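Local atomic coordinates of omega-class glutathione S-transferase (Bombyx mori, PDB entry 3WD6), a protein that binds glutathione and probably acts as a glutathione transferase, with dehydroascorbate-reducing activity also likely. Residues L30-M35 with P79-A84; K72-K77 with T88-L93. All coordinates share one frame; numbering follows the deposited sequence.

Interaction 1 (L30-M35 with P79-A84); sequences LRVYNM and PAIEIA
Leu30 CD1 meets Ile83 CG2 at one end of the antiparallel pairing of strands 31-34 and 80-82, neighbours in the sheet of the thioredoxin-like N-terminal domain. Arg31 and Glu82 form a hydrogen-bonded pair: Glu82 N gives a 2.8 Å bond to Arg31 O, and Arg31 N reaches Glu82 O at 3.3 Å. The side chains of this pair lie side by side on one face, but guanidinium and carboxylate planes stand 83° apart. Glu82 OE2 lies well out of the guanidinium plane, so that with Arg31 NH1 it makes only a long salt bridge of 3.9 Å, of charges alone, while Arg31 NE is paired with Glu56. Val32, opposite Ile81, turns to the other face, which helix 39-51 covers; its CG2 packs against CG2 of Ile81 and its CG1 against Pro79 CB. Tyr33 pairs with Ala80 through two backbone bonds, and CD2 of its ring lies against Ala80 CB. Chi1 of -63° puts Tyr33 CG anti to the carbonyl carbon; Arg31 CG lies above one face of the ring, offset toward the rim. The Tyr33 hydroxyl joins the two charged groups: Arg31 NH1 donates to Tyr33 OH nearly in the guanidinium plane (3.0 Å), and Tyr33 OH donates to Glu82 OE2 at 2.6 Å.

Interaction 2 (K72-K77 with T88-L93); sequences KSAFAK and TIYESL. With GSH (glutathione), chain J.
The backbones of 72-77 and 88-93 come no closer than 6.0 Å between CA atoms, at Lys72 with Thr88 and Ser73 with Tyr90. The first segment folds into a type I turn from Ser73 to Ala76; the second leaves edge strand 87-90 and enters helix 92-102, with Glu91 at its N-cap position. Side chains bridge the gap. Thr88 OG1 donates to Lys72 O at 2.7 Å, tilted 30° from the carbonyl plane. Ser73 OG donates to Lys77 O and lies near Tyr90 CB. The Tyr90 ring packs by one face against the turn, with Ala74 N 3.6 Å above that face, offset toward the rim, and its CE2 points at the centre of the Phe75 ring. This is a T-shaped stack, planes at 79° and centroids 5.2 Å apart. An alanine in place of Tyr90 would probably leave the Phe75 face and the Ala74 backbone without their aromatic partner and open a gap beside the turn. Glu91 OE2 lies at the edge of the Phe75 ring, 3.5 Å from CD2, while OE1 accepts from glutathione N1 at 2.8 Å. Ser92 N and OG hold glutathione O11 and O12, so the ligand's amino and carboxylate groups meet complementary partners at the helix start.

Overall arrangement
Interactions 1 and 2, with centres about 8 Å apart, are joined by the antiparallel strands 80-82 and 87-90 in one sheet: Ile81 N and Ile89 O probably form a hydrogen bond of 2.7 Å. Strand 80-82 thus has strand 31-34 along one edge and the outermost strand 87-90 along the other. Polar groups continue the connection, since Lys72 NZ of interaction 2 forms a 2.9 Å salt bridge with Glu82 OE1 of interaction 1. Both contacts reach the glutathione pocket. Pro79, following a cis peptide bond, brings its side chain about 4 Å from that of Ser92 and about 3 Å from the ligand (nearest atoms), while Ala76, Lys77, Glu91 and Ser92 contribute from interaction 2.

Interaction 1 (L30-M35 with P79-A84)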
loop_
_atom_site.group_PDB
_atom_site.type_symbol
_atom_site.label_atom_id
_atom_site.label_comp_id
_atom_site.label_asym_id
_atom_site.label_seq_id
_atom_site.Cartn_x
_atom_site.Cartn_y
_atom_site.Cartn_z
ATOM N N LEU A 30 13.255 -14.611 -1.464
ATOM C CA LEU A 30 13.052 -13.184 -1.684
ATOM C C LEU A 30 12.479 -12.590 -0.403
ATOM O O LEU A 30 11.509 -13.127 0.173
ATOM C CB LEU A 30 12.095 -12.936 -2.849
ATOM C CG LEU A 30 12.036 -11.464 -3.291
ATOM C CD1 LEU A 30 12.071 -11.325 -4.818
ATOM C CD2 LEU A 30 10.811 -10.801 -2.723
ATOM N N ARG A 31 13.089 -11.498 0.054
ATOM C CA ARG A 31 12.732 -10.901 1.332
ATOM C C ARG A 31 12.265 -9.461 1.184
ATOM O O ARG A 31 12.900 -8.643 0.490
ATOM C CB ARG A 31 13.928 -10.934 2.281
ATOM C CG ARG A 31 13.803 -9.941 3.447
ATOM C CD ARG A 31 15.055 -9.939 4.296
ATOM N NE ARG A 31 15.341 -11.266 4.845
ATOM C CZ ARG A 31 16.416 -11.545 5.573
ATOM N NH1 ARG A 31 17.300 -10.587 5.826
ATOM N NH2 ARG A 31 16.612 -12.768 6.041
ATOM N N VAL A 32 11.171 -9.134 1.868
ATOM C CA VAL A 32 10.691 -7.756 1.892
ATOM C C VAL A 32 10.991 -7.104 3.234
ATOM O O VAL A 32 10.537 -7.606 4.271
ATOM C CB VAL A 32 9.150 -7.693 1.688
ATOM C CG1 VAL A 32 8.659 -6.235 1.611
ATOM C CG2 VAL A 32 8.741 -8.466 0.441
ATOM N N TYR A 33 11.729 -5.990 3.221
ATOM C CA TYR A 33 11.809 -5.131 4.410
ATOM C C TYR A 33 10.547 -4.276 4.443
ATOM O O TYR A 33 10.294 -3.470 3.531
ATOM C CB TYR A 33 13.103 -4.282 4.435
ATOM C CG TYR A 33 14.313 -5.180 4.523
ATOM C CD1 TYR A 33 14.722 -5.698 5.744
ATOM C CD2 TYR A 33 15.005 -5.576 3.375
ATOM C CE1 TYR A 33 15.803 -6.554 5.835
ATOM C CE2 TYR A 33 16.097 -6.441 3.459
ATOM C CZ TYR A 33 16.484 -6.924 4.693
ATOM O OH TYR A 33 17.550 -7.786 4.802
ATOM N N ASN A 34 9.753 -4.468 5.493
ATOM C CA ASN A 34 8.375 -3.990 5.526
ATOM C C ASN A 34 8.077 -3.277 6.837
ATOM O O ASN A 34 8.867 -3.386 7.791
ATOM C CB ASN A 34 7.475 -5.234 5.422
ATOM C CG ASN A 34 5.997 -4.909 5.328
ATOM O OD1 ASN A 34 5.566 -4.074 4.518
ATOM N ND2 ASN A 34 5.198 -5.591 6.154
ATOM N N MET A 35 6.963 -2.540 6.892
ATOM C CA MET A 35 6.289 -2.365 8.176
ATOM C C MET A 35 4.785 -2.471 7.979
ATOM O O MET A 35 4.231 -1.919 7.025
ATOM C CB MET A 35 6.742 -1.132 8.951
ATOM C CG MET A 35 5.906 0.075 8.774
ATOM S SD MET A 35 4.552 0.277 9.984
ATOM C CE MET A 35 4.192 2.006 9.587
ATOM N N PRO A 79 9.025 0.157 1.461
ATOM C CA PRO A 79 9.629 -1.182 1.406
ATOM C C PRO A 79 11.019 -1.201 0.747
ATOM O O PRO A 79 11.451 -0.257 0.041
ATOM C CB PRO A 79 8.678 -1.937 0.464
ATOM C CG PRO A 79 8.279 -0.846 -0.566
ATOM C CD PRO A 79 8.119 0.412 0.314
ATOM N N ALA A 80 11.710 -2.306 0.987
ATOM C CA ALA A 80 12.827 -2.711 0.154
ATOM C C ALA A 80 12.743 -4.232 -0.045
ATOM O O ALA A 80 12.372 -4.962 0.898
ATOM C CB ALA A 80 14.152 -2.333 0.800
ATOM N N ILE A 81 13.071 -4.705 -1.252
ATOM C CA ILE A 81 13.220 -6.137 -1.459
ATOM C C ILE A 81 14.703 -6.529 -1.586
ATOM O O ILE A 81 15.530 -5.751 -2.088
ATOM C CB ILE A 81 12.400 -6.660 -2.685
ATOM C CG1 ILE A 81 12.990 -6.144 -4.000
ATOM C CG2 ILE A 81 10.935 -6.267 -2.560
ATOM C CD1 ILE A 81 12.209 -6.603 -5.246
ATOM N N GLU A 82 15.029 -7.734 -1.132
ATOM C CA GLU A 82 16.383 -8.265 -1.243
ATOM C C GLU A 82 16.274 -9.510 -2.114
ATOM O O GLU A 82 15.664 -10.510 -1.707
ATOM C CB GLU A 82 16.948 -8.609 0.144
ATOM C CG GLU A 82 18.418 -9.058 0.149
ATOM C CD GLU A 82 19.086 -8.896 1.539
ATOM O OE1 GLU A 82 20.338 -8.910 1.633
ATOM O OE2 GLU A 82 18.353 -8.751 2.542
ATOM N N ILE A 83 16.846 -9.458 -3.316
ATOM C CA ILE A 83 16.599 -10.527 -4.290
ATOM C C ILE A 83 17.726 -11.562 -4.276
ATOM O O ILE A 83 17.600 -12.655 -4.864
ATOM C CB ILE A 83 16.377 -9.962 -5.706
ATOM C CG1 ILE A 83 17.565 -9.083 -6.126
ATOM C CG2 ILE A 83 15.088 -9.139 -5.744
ATOM C CD1 ILE A 83 17.438 -8.524 -7.520
ATOM N N ALA A 84 18.810 -11.197 -3.584
ATOM C CA ALA A 84 20.004 -12.020 -3.425
ATOM C C ALA A 84 20.821 -11.368 -2.314
ATOM O O ALA A 84 20.540 -10.211 -1.945
ATOM C CB ALA A 84 20.794 -12.051 -4.721
#

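Interaction 2 (K72-K77 with T88-L93)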
loop_
_atom_site.group_PDB
_atom_site.type_symbol
_atom_site.label_atom_id
_atom_site.label_comp_id
_atom_site.label_asym_id
_atom_site.label_seq_id
_atom_site.Cartn_x
_atom_site.Cartn_y
_atom_site.Cartn_z
ATOM N N LYS A 72 20.379 -2.008 3.423
ATOM C CA LYS A 72 19.394 -2.673 2.580
ATOM C C LYS A 72 18.526 -1.663 1.831
ATOM O O LYS A 72 18.069 -1.930 0.709
ATOM C CB LYS A 72 18.493 -3.561 3.444
ATOM C CG LYS A 72 19.255 -4.530 4.320
ATOM C CD LYS A 72 20.157 -5.442 3.475
ATOM C CE LYS A 72 20.766 -6.530 4.338
ATOM N NZ LYS A 72 21.762 -7.280 3.555
ATOM N N SER A 73 18.292 -0.514 2.458
ATOM C CA SER A 73 17.402 0.508 1.900
ATOM C C SER A 73 18.000 1.916 2.091
ATOM O O SER A 73 17.841 2.548 3.143
ATOM C CB SER A 73 16.009 0.402 2.549
ATOM O OG SER A 73 15.033 1.134 1.821
ATOM N N ALA A 74 18.680 2.403 1.062
ATOM C CA ALA A 74 19.501 3.604 1.180
ATOM C C ALA A 74 18.801 4.824 1.801
ATOM O O ALA A 74 19.438 5.597 2.526
ATOM C CB ALA A 74 20.131 3.963 -0.176
ATOM N N PHE A 75 17.515 5.016 1.522
ATOM C CA PHE A 75 16.826 6.196 2.056
ATOM C C PHE A 75 16.228 5.963 3.437
ATOM O O PHE A 75 15.409 6.765 3.906
ATOM C CB PHE A 75 15.730 6.672 1.106
ATOM C CG PHE A 75 16.183 6.819 -0.318
ATOM C CD1 PHE A 75 17.519 7.098 -0.613
ATOM C CD2 PHE A 75 15.272 6.673 -1.373
ATOM C CE1 PHE A 75 17.941 7.230 -1.929
ATOM C CE2 PHE A 75 15.685 6.802 -2.693
ATOM C CZ PHE A 75 17.023 7.078 -2.972
ATOM N N ALA A 76 16.639 4.878 4.090
ATOM C CA ALA A 76 16.044 4.472 5.372
ATOM C C ALA A 76 14.501 4.355 5.326
ATOM O O ALA A 76 13.808 4.635 6.305
ATOM C CB ALA A 76 16.502 5.395 6.519
ATOM N N LYS A 77 13.979 3.908 4.190
ATOM C CA LYS A 77 12.542 3.727 4.032
ATOM C C LYS A 77 12.158 2.276 3.790
ATOM O O LYS A 77 13.020 1.438 3.445
ATOM C CB LYS A 77 12.019 4.589 2.881
ATOM C CG LYS A 77 11.911 6.062 3.227
ATOM C CD LYS A 77 11.707 6.901 1.977
ATOM C CE LYS A 77 11.781 8.378 2.310
ATOM N NZ LYS A 77 11.678 9.232 1.087
ATOM N N THR A 88 19.607 -5.358 -3.233
ATOM C CA THR A 88 18.296 -4.886 -2.844
ATOM C C THR A 88 17.755 -3.814 -3.762
ATOM O O THR A 88 18.521 -3.062 -4.391
ATOM C CB THR A 88 18.310 -4.303 -1.433
ATOM O OG1 THR A 88 19.174 -3.158 -1.419
ATOM C CG2 THR A 88 18.765 -5.363 -0.412
ATOM N N ILE A 89 16.426 -3.742 -3.806
ATOM C CA ILE A 89 15.713 -2.697 -4.531
ATOM C C ILE A 89 14.789 -2.005 -3.531
ATOM O O ILE A 89 14.205 -2.663 -2.656
ATOM C CB ILE A 89 14.836 -3.313 -5.642
ATOM C CG1 ILE A 89 15.697 -4.100 -6.620
ATOM C CG2 ILE A 89 14.069 -2.229 -6.383
ATOM C CD1 ILE A 89 16.494 -3.208 -7.512
ATOM N N TYR A 90 14.637 -0.693 -3.654
ATOM C CA TYR A 90 13.686 0.018 -2.811
ATOM C C TYR A 90 12.948 1.046 -3.641
ATOM O O TYR A 90 13.241 1.207 -4.831
ATOM C CB TYR A 90 14.369 0.661 -1.607
ATOM C CG TYR A 90 15.717 1.262 -1.933
ATOM C CD1 TYR A 90 16.862 0.477 -1.950
ATOM C CD2 TYR A 90 15.844 2.613 -2.216
ATOM C CE1 TYR A 90 18.098 1.020 -2.246
ATOM C CE2 TYR A 90 17.078 3.167 -2.517
ATOM C CZ TYR A 90 18.201 2.361 -2.530
ATOM O OH TYR A 90 19.423 2.915 -2.832
ATOM N N GLU A 91 12.007 1.744 -3.003
ATOM C CA GLU A 91 10.999 2.550 -3.699
ATOM C C GLU A 91 9.908 1.618 -4.209
ATOM O O GLU A 91 10.131 0.830 -5.134
ATOM C CB GLU A 91 11.588 3.395 -4.829
ATOM C CG GLU A 91 12.430 4.555 -4.326
ATOM C CD GLU A 91 11.615 5.531 -3.505
ATOM O OE1 GLU A 91 10.576 6.028 -4.011
ATOM O OE2 GLU A 91 12.013 5.803 -2.346
ATOM N N SER A 92 8.739 1.710 -3.575
ATOM C CA SER A 92 7.673 0.739 -3.756
ATOM C C SER A 92 7.347 0.454 -5.222
ATOM O O SER A 92 7.256 -0.713 -5.618
ATOM C CB SER A 92 6.422 1.194 -3.008
ATOM O OG SER A 92 5.895 2.381 -3.566
ATOM N N LEU A 93 7.167 1.510 -6.018
ATOM C CA LEU A 93 6.831 1.336 -7.430
ATOM C C LEU A 93 7.997 0.757 -8.222
ATOM O O LEU A 93 7.802 0.072 -9.236
ATOM C CB LEU A 93 6.378 2.656 -8.057
ATOM C CG LEU A 93 5.048 3.223 -7.536
ATOM C CD1 LEU A 93 4.660 4.483 -8.310
ATOM C CD2 LEU A 93 3.931 2.154 -7.622
HETATM N N1 GSH J . 8.547 6.822 -2.180
HETATM C CA1 GSH J . 8.715 5.703 -1.244
HETATM C C1 GSH J . 8.102 4.410 -1.771
HETATM O O11 GSH J . 8.560 3.261 -1.424
HETATM O O12 GSH J . 7.130 4.485 -2.602
HETATM C CB1 GSH J . 8.116 6.105 0.097
HETATM C CG1 GSH J . 7.938 5.046 1.138
HETATM C CD1 GSH J . 7.717 5.550 2.542
HETATM O OE1 GSH J . 7.386 6.708 2.770
HETATM N N2 GSH J . 7.896 4.664 3.652
HETATM C CA2 GSH J . 7.691 5.221 4.993
HETATM C C2 GSH J . 9.029 5.219 5.701
HETATM O O2 GSH J . 9.754 4.237 5.589
HETATM C CB2 GSH J . 6.737 4.370 5.753
HETATM S SG2 GSH J . 5.020 4.528 5.419
HETATM N N3 GSH J . 9.428 6.353 6.505
HETATM C CA3 GSH J . 10.720 6.343 7.193
HETATM C C3 GSH J . 10.802 7.145 8.430
HETATM O O31 GSH J . 10.035 6.883 9.395
HETATM O O32 GSH J . 11.643 8.075 8.514
#